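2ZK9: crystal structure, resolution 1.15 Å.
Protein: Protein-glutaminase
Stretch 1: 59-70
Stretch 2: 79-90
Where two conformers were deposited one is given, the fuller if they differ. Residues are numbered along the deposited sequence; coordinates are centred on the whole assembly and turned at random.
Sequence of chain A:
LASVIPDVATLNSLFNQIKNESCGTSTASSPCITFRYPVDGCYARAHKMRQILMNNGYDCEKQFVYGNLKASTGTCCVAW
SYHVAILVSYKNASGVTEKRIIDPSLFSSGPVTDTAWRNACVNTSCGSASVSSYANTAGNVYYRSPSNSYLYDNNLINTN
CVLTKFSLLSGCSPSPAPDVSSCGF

Stretch 1 (59-70) DCEKQFVYGNLK
Stretch 2 79-90: AWSYHVAILVSY

The antiparallel pairing of the two stretches is broken by a beta bulge at Gly67 and Asn68 opposite Ser81, where both chains turn a corner and the register shifts by one residue. Gly67 (phi/psi 157/-158°) adopts angles at which a CB would be jammed against the preceding carbonyl oxygen and crowded by Leu69 CD2, so glycine suits the position. Gly67 N donates to Ser81 O (3.0 Å). Asn68 (-89/79°) then brings Leu69 N to Trp80 O (3.0 Å), while Trp80 N returns a bond to Leu69 O (3.0 Å); Ser81 (-94/-22°) makes the matching turn.

Before the bulge, strand 61-66 runs against strand 82-90 at 138° between their N-to-C directions, with extended backbones throughout. Glu61, Gln63 and Val65 form hydrogen-bonded pairs with Leu87, Ala85 and His83. Glu61 N to Leu87 O is 3.0 Å and Leu87 N to Glu61 O 2.9 Å; Gln63 N to Ala85 O is 3.0 Å and Ala85 N to Gln63 O 3.2 Å; Val65 N to His83 O and His83 N to Val65 O are both 2.9 Å. The alternating non-hydrogen-bonded pairs, Lys62 with Ile86, Phe64 with Val84 and Tyr66 with Tyr82, have CA-CA distances of 4.6, 4.5 and 4.2 Å. Here CA-H...O contacts supplement the ladder, the shortest from Tyr82 CA to Val65 O (3.1 Å).

Phe64, Tyr66, Val84 and Tyr82 share one face. The Phe64 ring (chi1 -67°, chi2 -94°) receives Val84 CG2 over its face, 3.6 Å from the ring centroid, and meets Tyr82 CD2 at its edge, 4.2 Å from Phe64 CD1. Val84 takes rotamer p; its compact branched side chain fits against the flat ring. Tyr66 (m) places CD1 3.7 Å from Tyr82 CB, with Tyr82 in p.

The other face carries Glu61, Gln63, Val65, Leu87, Ala85 and His83. Buried Leu87 (t, chi2 68°) has the largest area covered by the opposing stretch, and its CD2 lies 3.8 Å from Glu61 OE1. Water 2 donates to Glu61 OE1 (2.7 Å) and Leu87 O (2.8 Å) and accepts from Ser89 OG (2.7 Å), linking this partly exposed end. Nearby, Cys60 (p) points toward the partner strand, its SG 3.7 Å from Ile86 CG2.

Beyond the bulge, Leu69 (m, chi2 -176°) sets CB 3.9 Å from Trp80 CB (Trp80 m, chi2 -35°) and CD1 3.6 Å from Tyr82 C, spanning the corner with an apolar side chain.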

# COMPACT_ATOMS: atom_id res chain seq x y z
N ASP A 59 -1.11 -14.88 0.70
CA ASP A 59 -0.55 -13.96 -0.25
C ASP A 59 -1.68 -13.06 -0.78
O ASP A 59 -2.84 -13.23 -0.40
CB ASP A 59 0.24 -14.66 -1.34
CG ASP A 59 1.36 -13.86 -1.98
OD1 ASP A 59 1.43 -12.63 -1.75
OD2 ASP A 59 2.22 -14.46 -2.69
N CYS A 60 -1.32 -12.12 -1.61
CA CYS A 60 -2.22 -11.17 -2.20
C CYS A 60 -1.66 -10.76 -3.56
O CYS A 60 -0.58 -11.16 -3.95
CB CYS A 60 -2.38 -9.97 -1.29
SG CYS A 60 -0.85 -9.10 -0.92
N GLU A 61 -2.47 -9.94 -4.25
CA GLU A 61 -1.99 -9.22 -5.42
C GLU A 61 -1.52 -7.85 -5.04
O GLU A 61 -1.80 -7.35 -3.92
CB GLU A 61 -3.13 -9.13 -6.46
CG GLU A 61 -3.42 -10.49 -7.12
CD GLU A 61 -4.67 -10.40 -7.94
OE1 GLU A 61 -5.79 -10.40 -7.36
OE2 GLU A 61 -4.58 -10.24 -9.21
N LYS A 62 -0.87 -7.16 -5.94
CA LYS A 62 -0.70 -5.71 -5.92
C LYS A 62 -1.65 -5.13 -6.96
O LYS A 62 -1.84 -5.73 -8.02
CB LYS A 62 0.71 -5.26 -6.24
CG LYS A 62 1.81 -5.77 -5.36
CD LYS A 62 1.77 -5.22 -3.94
CE LYS A 62 2.77 -5.85 -3.01
NZ LYS A 62 4.14 -5.66 -3.54
N GLN A 63 -2.16 -3.93 -6.70
CA GLN A 63 -2.70 -3.13 -7.79
C GLN A 63 -1.84 -1.87 -7.89
O GLN A 63 -1.62 -1.18 -6.89
CB GLN A 63 -4.17 -2.75 -7.61
CG GLN A 63 -4.74 -2.05 -8.84
CD GLN A 63 -6.24 -1.90 -8.83
OE1 GLN A 63 -6.77 -0.80 -8.67
NE2 GLN A 63 -6.96 -3.02 -8.96
N PHE A 64 -1.37 -1.60 -9.11
CA PHE A 64 -0.66 -0.40 -9.46
C PHE A 64 -1.58 0.50 -10.24
O PHE A 64 -2.24 0.03 -11.17
CB PHE A 64 0.57 -0.70 -10.31
CG PHE A 64 1.65 -1.45 -9.57
CD1 PHE A 64 2.70 -0.79 -8.95
CD2 PHE A 64 1.65 -2.84 -9.47
CE1 PHE A 64 3.67 -1.44 -8.24
CE2 PHE A 64 2.61 -3.52 -8.75
CZ PHE A 64 3.65 -2.82 -8.13
N VAL A 65 -1.61 1.79 -9.91
CA VAL A 65 -2.38 2.76 -10.68
C VAL A 65 -1.42 3.86 -11.11
O VAL A 65 -0.52 4.21 -10.34
CB VAL A 65 -3.59 3.28 -9.84
CG1 VAL A 65 -3.21 3.93 -8.54
CG2 VAL A 65 -4.42 4.25 -10.67
N TYR A 66 -1.60 4.37 -12.30
CA TYR A 66 -0.70 5.29 -12.92
C TYR A 66 -1.46 6.51 -13.48
O TYR A 66 -2.57 6.34 -13.92
CB TYR A 66 0.03 4.65 -14.11
CG TYR A 66 0.70 3.33 -13.79
CD1 TYR A 66 2.01 3.26 -13.40
CD2 TYR A 66 -0.02 2.15 -13.89
CE1 TYR A 66 2.62 2.03 -13.10
CE2 TYR A 66 0.58 0.95 -13.59
CZ TYR A 66 1.89 0.89 -13.20
OH TYR A 66 2.44 -0.37 -12.96
N GLY A 67 -0.84 7.69 -13.43
CA GLY A 67 -1.49 8.83 -14.02
C GLY A 67 -1.01 10.12 -13.47
O GLY A 67 0.06 10.19 -12.89
N ASN A 68 -1.85 11.13 -13.62
CA ASN A 68 -1.68 12.42 -12.96
C ASN A 68 -2.41 12.29 -11.62
O ASN A 68 -3.57 12.67 -11.50
CB ASN A 68 -2.28 13.53 -13.81
CG ASN A 68 -2.19 14.88 -13.15
OD1 ASN A 68 -1.32 15.12 -12.33
ND2 ASN A 68 -3.10 15.76 -13.48
N LEU A 69 -1.78 11.65 -10.65
CA LEU A 69 -2.46 11.25 -9.41
C LEU A 69 -2.30 12.33 -8.36
O LEU A 69 -1.29 13.00 -8.26
CB LEU A 69 -1.91 9.92 -8.90
CG LEU A 69 -1.89 8.79 -9.90
CD1 LEU A 69 -1.40 7.52 -9.20
CD2 LEU A 69 -3.26 8.54 -10.54
N LYS A 70 -3.34 12.45 -7.53
CA LYS A 70 -3.43 13.43 -6.46
C LYS A 70 -4.18 12.78 -5.29
O LYS A 70 -5.22 12.18 -5.52
CB LYS A 70 -4.25 14.65 -6.92
CG LYS A 70 -3.76 15.42 -8.09
CD LYS A 70 -2.50 16.13 -7.88
CE LYS A 70 -2.06 17.04 -9.07
NZ LYS A 70 -3.12 18.09 -9.35
N ALA A 79 1.12 14.68 -4.79
CA ALA A 79 1.00 14.35 -6.21
C ALA A 79 1.92 13.17 -6.47
O ALA A 79 3.06 13.12 -5.99
CB ALA A 79 1.39 15.53 -7.06
N TRP A 80 1.41 12.26 -7.29
CA TRP A 80 2.10 11.03 -7.64
C TRP A 80 2.00 10.74 -9.12
O TRP A 80 1.02 11.10 -9.74
CB TRP A 80 1.43 9.91 -6.89
CG TRP A 80 1.49 9.82 -5.43
CD1 TRP A 80 2.49 10.17 -4.56
CD2 TRP A 80 0.39 9.29 -4.66
NE1 TRP A 80 2.08 9.86 -3.29
CE2 TRP A 80 0.81 9.30 -3.32
CE3 TRP A 80 -0.87 8.76 -4.95
CZ2 TRP A 80 0.00 8.83 -2.32
CZ3 TRP A 80 -1.66 8.28 -3.93
CH2 TRP A 80 -1.19 8.30 -2.64
N SER A 81 2.98 10.00 -9.65
CA SER A 81 2.87 9.43 -10.98
C SER A 81 2.32 8.02 -10.92
O SER A 81 1.82 7.52 -11.96
CB SER A 81 4.21 9.44 -11.68
OG SER A 81 5.19 8.74 -10.96
N TYR A 82 2.42 7.33 -9.79
CA TYR A 82 1.85 6.02 -9.62
C TYR A 82 1.57 5.84 -8.12
O TYR A 82 2.14 6.52 -7.29
CB TYR A 82 2.68 4.85 -10.16
CG TYR A 82 3.77 4.41 -9.24
CD1 TYR A 82 4.98 5.09 -9.16
CD2 TYR A 82 3.62 3.30 -8.41
CE1 TYR A 82 5.95 4.63 -8.28
CE2 TYR A 82 4.56 2.87 -7.57
CZ TYR A 82 5.73 3.53 -7.47
OH TYR A 82 6.69 3.05 -6.63
N HIS A 83 0.72 4.84 -7.83
CA HIS A 83 0.53 4.40 -6.48
C HIS A 83 0.31 2.89 -6.51
O HIS A 83 -0.04 2.31 -7.54
CB HIS A 83 -0.65 5.16 -5.83
CG HIS A 83 -0.81 4.87 -4.34
ND1 HIS A 83 0.26 4.79 -3.51
CD2 HIS A 83 -1.92 4.65 -3.63
CE1 HIS A 83 -0.20 4.53 -2.31
NE2 HIS A 83 -1.55 4.45 -2.33
N VAL A 84 0.50 2.23 -5.38
CA VAL A 84 0.36 0.81 -5.25
C VAL A 84 -0.18 0.50 -3.86
O VAL A 84 0.17 1.17 -2.89
CB VAL A 84 1.69 0.06 -5.54
CG1 VAL A 84 2.82 0.50 -4.64
CG2 VAL A 84 1.50 -1.44 -5.48
N ALA A 85 -0.98 -0.55 -3.77
CA ALA A 85 -1.41 -1.13 -2.52
C ALA A 85 -1.68 -2.62 -2.74
O ALA A 85 -1.55 -3.14 -3.83
CB ALA A 85 -2.62 -0.38 -1.96
N ILE A 86 -2.02 -3.31 -1.64
CA ILE A 86 -2.33 -4.74 -1.75
C ILE A 86 -3.79 -4.93 -2.05
O ILE A 86 -4.66 -4.23 -1.53
CB ILE A 86 -1.88 -5.52 -0.48
CG1 ILE A 86 -2.57 -5.10 0.81
CG2 ILE A 86 -0.37 -5.50 -0.38
CD1 ILE A 86 -2.41 -6.09 1.92
N LEU A 87 -4.06 -5.91 -2.92
CA LEU A 87 -5.37 -6.29 -3.40
C LEU A 87 -5.62 -7.72 -2.91
O LEU A 87 -5.00 -8.66 -3.40
CB LEU A 87 -5.45 -6.18 -4.92
CG LEU A 87 -6.79 -6.52 -5.53
CD1 LEU A 87 -7.85 -5.48 -5.17
CD2 LEU A 87 -6.67 -6.70 -7.02
N VAL A 88 -6.45 -7.85 -1.87
CA VAL A 88 -6.66 -9.08 -1.14
C VAL A 88 -7.94 -9.76 -1.61
O VAL A 88 -8.96 -9.15 -1.79
CB VAL A 88 -6.74 -8.75 0.36
CG1 VAL A 88 -6.82 -10.02 1.23
CG2 VAL A 88 -5.54 -7.93 0.77
N SER A 89 -7.86 -11.07 -1.86
CA SER A 89 -9.00 -11.86 -2.18
C SER A 89 -9.47 -12.62 -0.97
O SER A 89 -8.65 -13.13 -0.21
CB SER A 89 -8.62 -12.90 -3.23
OG SER A 89 -8.34 -12.30 -4.50
N TYR A 90 -10.79 -12.71 -0.76
CA TYR A 90 -11.34 -13.39 0.38
C TYR A 90 -12.71 -13.95 -0.01
O TYR A 90 -13.35 -13.47 -0.92
CB TYR A 90 -11.44 -12.45 1.61
CG TYR A 90 -12.37 -11.30 1.28
CD1 TYR A 90 -11.92 -10.24 0.49
CD2 TYR A 90 -13.68 -11.31 1.70
CE1 TYR A 90 -12.80 -9.22 0.19
CE2 TYR A 90 -14.55 -10.30 1.38
CZ TYR A 90 -14.10 -9.25 0.63
OH TYR A 90 -14.98 -8.23 0.30
O HOH W 1 -5.40 -12.40 -0.96
O HOH W 2 -5.99 -10.94 -4.72